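Local coordinates for putative uncharacterized protein lp_3323 (Lactobacillus plantarum, PDB 3DC7) that is of unknown function but, as a member of the GDSL-like lipase/acylhydrolase family of SGNH hydrolases, probably hydrolyses ester bonds, at residues A[61-73]-A[88-100]. Sequence-based numbering, arbitrary orientation.
Sequences SGSTIGSRYDAMA and VFGGVNDYGRDQP
Asp94 reaches from the short helix 92-96 into the backbone of the 61-73 loop, and with Gly91 and Asn93 it spells the GxND motif (block III) of SGNH hydrolases, just after the central parallel strand 85-89. In relatives the asparagine of this motif lines the oxyanion hole, so Asn93 probably does the same here.

The polar centre is a fork. Asp94 OD2 takes the N-H of Ile65 at 2.7 Å, and OD1 takes that of Gly66 at 2.8 Å in a nearly straight bond (173°). Each oxygen uses its syn lone pair, and two successive amides thus share one carboxylate, which suits aspartate: short, flat and two-pronged. One water bridges the two segments as well, accepting the amides of Gly91 and Asn93 and donating to Ser63 O.

At the outer end Arg97 lies flat on the Tyr69 ring in a cation-pi stack, CZ 3.4 Å from the ring centroid and the planes 7° apart. The bend at its chi3 (83°) turns the plane of the guanidinium to lie against the ring, while NH1 donates to Gly62 O, 2.7 Å away in the guanidinium plane at its edge. Replacing Tyr69 with an alanine would probably leave one face of the Arg97 guanidinium without its aromatic cover and the group freer to turn. Arg68 has Arg97 O over one face of its guanidinium, and its NH1 gives a weak bond to Asp98 O.

Apolar contacts fill the inner end. Ile65 lays CD1 against the Gly90-Gly91 peptide, with Phe112, Ala115 and Leu116 of helix 112-126 also around it. Glycine suits position 90, since a beta carbon would clash with the selenium of Met72, a selenomethionine. That selenium meets Val88 CG1 at 4.2 Å, and its methyl CE rests 3.8 Å from Gly90 CA.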
loop_
_atom_site.group_PDB
_atom_site.type_symbol
_atom_site.label_atom_id
_atom_site.label_comp_id
_atom_site.label_asym_id
_atom_site.label_seq_id
_atom_site.Cartn_x
_atom_site.Cartn_y
_atom_site.Cartn_z
ATOM N N SER A 61 -1.415 23.619 18.149
ATOM C CA SER A 61 -2.672 23.076 18.629
ATOM C C SER A 61 -3.844 23.578 17.798
ATOM O O SER A 61 -3.987 24.783 17.580
ATOM C CB SER A 61 -2.877 23.486 20.086
ATOM O OG SER A 61 -4.238 23.307 20.489
ATOM N N GLY A 62 -4.653 22.649 17.310
ATOM C CA GLY A 62 -5.894 22.995 16.637
ATOM C C GLY A 62 -5.788 23.298 15.159
ATOM O O GLY A 62 -6.808 23.513 14.508
ATOM N N SER A 63 -4.565 23.291 14.630
ATOM C CA SER A 63 -4.294 23.715 13.258
ATOM C C SER A 63 -4.859 22.766 12.180
ATOM O O SER A 63 -4.772 21.553 12.288
ATOM C CB SER A 63 -2.775 23.932 13.072
ATOM O OG SER A 63 -2.419 24.059 11.704
ATOM N N THR A 64 -5.432 23.345 11.133
ATOM C CA THR A 64 -5.947 22.591 9.999
ATOM C C THR A 64 -4.951 22.735 8.856
ATOM O O THR A 64 -4.070 23.585 8.909
ATOM C CB THR A 64 -7.290 23.179 9.540
ATOM O OG1 THR A 64 -7.130 24.598 9.301
ATOM C CG2 THR A 64 -8.385 22.924 10.596
ATOM N N ILE A 65 -5.073 21.900 7.832
ATOM C CA ILE A 65 -4.292 22.092 6.602
ATOM C C ILE A 65 -4.883 23.275 5.825
ATOM O O ILE A 65 -4.153 24.118 5.303
ATOM C CB ILE A 65 -4.265 20.815 5.741
ATOM C CG1 ILE A 65 -3.399 19.745 6.419
ATOM C CG2 ILE A 65 -3.732 21.128 4.352
ATOM C CD1 ILE A 65 -3.456 18.396 5.766
ATOM N N GLY A 66 -6.213 23.329 5.780
ATOM C CA GLY A 66 -6.925 24.416 5.116
ATOM C C GLY A 66 -7.041 25.698 5.927
ATOM O O GLY A 66 -6.482 25.820 7.037
ATOM N N SER A 67 -7.814 26.635 5.378
ATOM C CA SER A 67 -7.915 27.999 5.891
ATOM C C SER A 67 -8.477 28.241 7.301
ATOM O O SER A 67 -8.311 29.343 7.835
ATOM C CB SER A 67 -8.721 28.836 4.906
ATOM O OG SER A 67 -10.070 28.413 4.900
ATOM N N ARG A 68 -9.124 27.240 7.900
ATOM C CA ARG A 68 -9.961 27.458 9.088
ATOM C C ARG A 68 -9.188 27.894 10.325
ATOM O O ARG A 68 -9.623 28.810 11.029
ATOM C CB ARG A 68 -10.792 26.213 9.420
ATOM C CG ARG A 68 -11.920 25.882 8.434
ATOM C CD ARG A 68 -13.221 26.646 8.672
ATOM N NE ARG A 68 -13.473 26.928 10.081
ATOM C CZ ARG A 68 -14.529 26.510 10.770
ATOM N NH1 ARG A 68 -15.473 25.777 10.194
ATOM N NH2 ARG A 68 -14.639 26.834 12.048
ATOM N N TYR A 69 -8.048 27.244 10.575
ATOM C CA TYR A 69 -7.220 27.481 11.769
ATOM C C TYR A 69 -5.720 27.332 11.479
ATOM O O TYR A 69 -5.251 26.219 11.258
ATOM C CB TYR A 69 -7.602 26.482 12.868
ATOM C CG TYR A 69 -9.003 26.632 13.397
ATOM C CD1 TYR A 69 -10.037 25.823 12.938
ATOM C CD2 TYR A 69 -9.295 27.595 14.361
ATOM C CE1 TYR A 69 -11.345 25.962 13.437
ATOM C CE2 TYR A 69 -10.584 27.742 14.858
ATOM C CZ TYR A 69 -11.599 26.927 14.398
ATOM O OH TYR A 69 -12.862 27.103 14.912
ATOM N N ASP A 70 -4.970 28.437 11.508
ATOM C CA ASP A 70 -3.510 28.405 11.337
ATOM C C ASP A 70 -3.058 27.509 10.192
ATOM O O ASP A 70 -2.247 26.596 10.406
ATOM C CB ASP A 70 -2.828 27.925 12.629
ATOM C CG ASP A 70 -2.903 28.946 13.741
ATOM O OD1 ASP A 70 -3.549 28.660 14.783
ATOM O OD2 ASP A 70 -2.316 30.038 13.570
ATOM N N ALA A 71 -3.583 27.765 8.992
ATOM C CA ALA A 71 -3.386 26.906 7.820
ATOM C C ALA A 71 -1.968 26.374 7.633
ATOM O O ALA A 71 -1.049 27.141 7.374
ATOM C CB ALA A 71 -3.813 27.649 6.560
HETATM N N MSE A 72 -1.796 25.071 7.728
HETATM C CA MSE A 72 -0.517 24.448 7.343
HETATM C C MSE A 72 -0.123 24.730 5.886
HETATM O O MSE A 72 1.066 24.728 5.537
HETATM C CB MSE A 72 -0.547 22.947 7.587
HETATM C CG MSE A 72 -0.529 22.555 9.053
HETATM SE SE MSE A 72 -0.541 20.592 9.272
HETATM C CE MSE A 72 -1.895 20.498 10.686
ATOM N N ALA A 73 -1.113 24.981 5.051
ATOM C CA ALA A 73 -0.869 25.316 3.647
ATOM C C ALA A 73 -0.210 26.685 3.467
ATOM O O ALA A 73 0.225 27.023 2.367
ATOM C CB ALA A 73 -2.147 25.206 2.835
ATOM N N VAL A 88 4.695 15.969 7.502
ATOM C CA VAL A 88 3.435 16.675 7.722
ATOM C C VAL A 88 2.413 15.740 8.349
ATOM O O VAL A 88 2.125 14.664 7.817
ATOM C CB VAL A 88 2.870 17.294 6.429
ATOM C CG1 VAL A 88 1.560 18.040 6.710
ATOM C CG2 VAL A 88 3.912 18.209 5.784
ATOM N N PHE A 89 1.879 16.159 9.487
ATOM C CA PHE A 89 0.960 15.339 10.257
ATOM C C PHE A 89 -0.337 16.136 10.487
ATOM O O PHE A 89 -0.504 16.820 11.497
ATOM C CB PHE A 89 1.654 14.928 11.563
ATOM C CG PHE A 89 0.976 13.804 12.315
ATOM C CD1 PHE A 89 -0.374 13.520 12.139
ATOM C CD2 PHE A 89 1.689 13.073 13.241
ATOM C CE1 PHE A 89 -0.989 12.515 12.857
ATOM C CE2 PHE A 89 1.081 12.056 13.975
ATOM C CZ PHE A 89 -0.254 11.775 13.782
ATOM N N GLY A 90 -1.245 16.070 9.522
ATOM C CA GLY A 90 -2.455 16.884 9.568
ATOM C C GLY A 90 -3.684 16.239 8.959
ATOM O O GLY A 90 -3.604 15.151 8.378
ATOM N N GLY A 91 -4.825 16.917 9.108
ATOM C CA GLY A 91 -6.094 16.453 8.562
ATOM C C GLY A 91 -7.164 16.149 9.605
ATOM O O GLY A 91 -8.359 16.187 9.294
ATOM N N VAL A 92 -6.751 15.838 10.834
ATOM C CA VAL A 92 -7.724 15.466 11.844
ATOM C C VAL A 92 -8.550 16.668 12.300
ATOM O O VAL A 92 -9.733 16.523 12.600
ATOM C CB VAL A 92 -7.114 14.682 13.037
ATOM C CG1 VAL A 92 -6.548 15.613 14.102
ATOM C CG2 VAL A 92 -8.193 13.800 13.648
ATOM N N ASN A 93 -7.927 17.848 12.321
ATOM C CA ASN A 93 -8.655 19.090 12.606
ATOM C C ASN A 93 -9.488 19.543 11.420
ATOM O O ASN A 93 -10.586 20.065 11.593
ATOM C CB ASN A 93 -7.716 20.214 13.053
ATOM C CG ASN A 93 -7.110 19.957 14.419
ATOM O OD1 ASN A 93 -5.905 20.152 14.622
ATOM N ND2 ASN A 93 -7.941 19.511 15.363
ATOM N N ASP A 94 -8.979 19.336 10.211
ATOM C CA ASP A 94 -9.796 19.614 9.040
ATOM C C ASP A 94 -11.083 18.790 9.111
ATOM O O ASP A 94 -12.171 19.310 8.867
ATOM C CB ASP A 94 -9.023 19.361 7.762
ATOM C CG ASP A 94 -7.748 20.199 7.681
ATOM O OD1 ASP A 94 -7.683 21.129 6.833
ATOM O OD2 ASP A 94 -6.804 19.925 8.469
ATOM N N TYR A 95 -10.962 17.518 9.489
ATOM C CA TYR A 95 -12.156 16.691 9.712
ATOM C C TYR A 95 -12.998 17.215 10.892
ATOM O O TYR A 95 -14.146 17.593 10.709
ATOM C CB TYR A 95 -11.816 15.202 9.904
ATOM C CG TYR A 95 -12.978 14.386 10.449
ATOM C CD1 TYR A 95 -14.101 14.117 9.656
ATOM C CD2 TYR A 95 -12.973 13.923 11.767
ATOM C CE1 TYR A 95 -15.179 13.402 10.158
ATOM C CE2 TYR A 95 -14.046 13.203 12.274
ATOM C CZ TYR A 95 -15.141 12.947 11.467
ATOM O OH TYR A 95 -16.194 12.216 11.955
ATOM N N GLY A 96 -12.402 17.263 12.079
ATOM C CA GLY A 96 -13.133 17.552 13.305
ATOM C C GLY A 96 -13.577 18.990 13.502
ATOM O O GLY A 96 -14.500 19.256 14.258
ATOM N N ARG A 97 -12.923 19.930 12.827
ATOM C CA ARG A 97 -13.315 21.330 12.948
ATOM C C ARG A 97 -14.001 21.836 11.668
ATOM O O ARG A 97 -14.065 23.039 11.413
ATOM C CB ARG A 97 -12.118 22.191 13.354
ATOM C CG ARG A 97 -11.308 21.583 14.506
ATOM C CD ARG A 97 -10.184 22.488 14.971
ATOM N NE ARG A 97 -10.666 23.486 15.918
ATOM C CZ ARG A 97 -9.930 24.476 16.415
ATOM N NH1 ARG A 97 -8.669 24.628 16.036
ATOM N NH2 ARG A 97 -10.468 25.342 17.272
ATOM N N ASP A 98 -14.508 20.900 10.871
ATOM C CA ASP A 98 -15.367 21.215 9.740
ATOM C C ASP A 98 -14.709 22.108 8.675
ATOM O O ASP A 98 -15.255 23.156 8.298
ATOM C CB ASP A 98 -16.720 21.796 10.236
ATOM C CG ASP A 98 -17.512 20.802 11.108
ATOM O OD1 ASP A 98 -17.516 19.599 10.772
ATOM O OD2 ASP A 98 -18.148 21.213 12.113
ATOM N N GLN A 99 -13.546 21.692 8.179
ATOM C CA GLN A 99 -13.002 22.279 6.945
ATOM C C GLN A 99 -13.790 21.708 5.761
ATOM O O GLN A 99 -13.893 20.490 5.628
ATOM C CB GLN A 99 -11.507 21.970 6.802
ATOM C CG GLN A 99 -10.799 22.594 5.580
ATOM C CD GLN A 99 -10.572 24.089 5.728
ATOM O OE1 GLN A 99 -11.070 24.901 4.927
ATOM N NE2 GLN A 99 -9.832 24.469 6.766
ATOM N N PRO A 100 -14.374 22.579 4.901
ATOM C CA PRO A 100 -15.040 21.987 3.735
ATOM C C PRO A 100 -14.058 21.069 3.025
ATOM O O PRO A 100 -12.868 21.398 2.926
ATOM C CB PRO A 100 -15.390 23.200 2.864
ATOM C CG PRO A 100 -15.548 24.325 3.865
ATOM C CD PRO A 100 -14.470 24.054 4.900
HETATM O O HOH W 1 -5.178 18.626 11.492
HETATM O O HOH W 2 -17.400 25.007 7.867
#